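Local coordinates for protein enoyl-CoA hydratase (Mycobacterium tuberculosis, PDB 5KJP) that probably adds water across the 2,3 double bond of enoyl-CoA thioesters in fatty acid metabolism, at residues I106-G111 and D195-L200. Sequence-based numbering, arbitrary orientation.
Sequences IAAVEG and DAAIAL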
# COMPACT_ATOMS: atom_id res chain seq x y z
N ILE A 106 -0.24 -19.54 7.33
CA ILE A 106 1.07 -18.94 7.52
C ILE A 106 2.11 -19.70 6.70
O ILE A 106 2.17 -20.92 6.76
CB ILE A 106 1.50 -18.97 9.01
CG1 ILE A 106 0.48 -18.24 9.88
CG2 ILE A 106 2.90 -18.38 9.18
CD1 ILE A 106 0.50 -18.68 11.34
N ALA A 107 2.92 -18.98 5.92
CA ALA A 107 4.04 -19.62 5.24
C ALA A 107 5.31 -19.49 6.09
O ALA A 107 5.68 -18.38 6.49
CB ALA A 107 4.25 -19.02 3.85
N ALA A 108 5.96 -20.62 6.37
CA ALA A 108 7.22 -20.62 7.11
C ALA A 108 8.37 -20.88 6.16
O ALA A 108 8.59 -22.01 5.72
CB ALA A 108 7.20 -21.67 8.23
N VAL A 109 9.11 -19.82 5.85
CA VAL A 109 10.07 -19.85 4.75
C VAL A 109 11.52 -19.97 5.23
O VAL A 109 11.98 -19.17 6.04
CB VAL A 109 9.94 -18.58 3.88
CG1 VAL A 109 11.01 -18.56 2.77
CG2 VAL A 109 8.53 -18.48 3.29
N GLU A 110 12.19 -21.00 4.72
CA GLU A 110 13.63 -21.17 4.83
C GLU A 110 14.19 -21.18 3.41
O GLU A 110 13.48 -21.53 2.45
CB GLU A 110 14.00 -22.49 5.54
CG GLU A 110 13.42 -22.68 6.94
CD GLU A 110 14.27 -22.06 8.04
OE1 GLU A 110 15.39 -21.57 7.75
OE2 GLU A 110 13.81 -22.06 9.20
N GLY A 111 15.47 -20.82 3.26
CA GLY A 111 16.15 -20.93 1.98
C GLY A 111 15.46 -20.13 0.90
O GLY A 111 15.08 -18.98 1.13
N ASP A 195 9.22 -22.96 13.96
CA ASP A 195 8.91 -22.72 15.36
C ASP A 195 8.34 -21.32 15.59
O ASP A 195 7.39 -21.14 16.35
CB ASP A 195 10.14 -22.93 16.24
CG ASP A 195 10.17 -24.31 16.89
OD1 ASP A 195 9.15 -25.02 16.83
OD2 ASP A 195 11.21 -24.66 17.48
N ALA A 196 8.92 -20.32 14.93
CA ALA A 196 8.38 -18.97 15.02
C ALA A 196 6.94 -18.94 14.49
O ALA A 196 6.06 -18.28 15.06
CB ALA A 196 9.26 -17.97 14.27
N ALA A 197 6.71 -19.65 13.39
CA ALA A 197 5.38 -19.72 12.78
C ALA A 197 4.36 -20.42 13.69
O ALA A 197 3.20 -20.03 13.75
CB ALA A 197 5.45 -20.41 11.42
N ILE A 198 4.80 -21.46 14.40
CA ILE A 198 3.91 -22.14 15.34
C ILE A 198 3.51 -21.18 16.46
O ILE A 198 2.34 -21.15 16.87
CB ILE A 198 4.57 -23.41 15.91
CG1 ILE A 198 4.70 -24.48 14.82
CG2 ILE A 198 3.75 -23.97 17.08
CD1 ILE A 198 5.60 -25.64 15.21
N ALA A 199 4.46 -20.38 16.94
CA ALA A 199 4.16 -19.38 17.97
C ALA A 199 3.11 -18.40 17.47
O ALA A 199 2.16 -18.07 18.19
CB ALA A 199 5.43 -18.65 18.39
N LEU A 200 3.26 -17.95 16.23
CA LEU A 200 2.28 -17.06 15.61
C LEU A 200 0.92 -17.74 15.47
O LEU A 200 -0.11 -17.15 15.81
CB LEU A 200 2.77 -16.59 14.24
CG LEU A 200 1.91 -15.62 13.43
CD1 LEU A 200 1.59 -14.38 14.26
CD2 LEU A 200 2.65 -15.24 12.14
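A108 and A197 meet methyl to methyl, with their CB atoms 3.9 Å apart. Their CA atoms, 6.0 Å apart, are the closest CA pair across the two segments. With only a methyl on each side here, the two backbones come close at this point. The segment axes approach to 8.4 Å and run nearly antiparallel, at 161°.

The other side-chain contacts are apolar too, and they centre on I106. CG2 is anti to the backbone N and touches the methyl of A197, at 4.0 Å from CB. CG1 lies beside the backbone N (chi1 -58°) and carries CD1 further along the helix to L200. There CD1 rests 4.0 Å from L200 CG and also meets the CD2 methyl. The I106 and L200 side chains cross at a slant. The A197 methyl thus touches both I106 and A108, the two strand residues whose side chains start toward the helix.

One contact involves the backbone. I106 CD1 packs against the carbonyl of A197, 3.9 Å from O, which is van der Waals contact only.

Beyond the strand end, the E110 carboxylate accepts hydrogen bonds from the backbone N of G191, just before helix 193-205, and of A193, its first residue. L200 also packs on T169 of the second subunit, so this end of the buried contact reaches the subunit interface. Strand 105-109 is an inner strand of the mixed sheet of the crotonase fold, bonded through its backbone to strands 62-67 and 126-130. Helix 193-205 packs on one face of this sheet: A197 also touches I64, and L200 reaches L126 and V128.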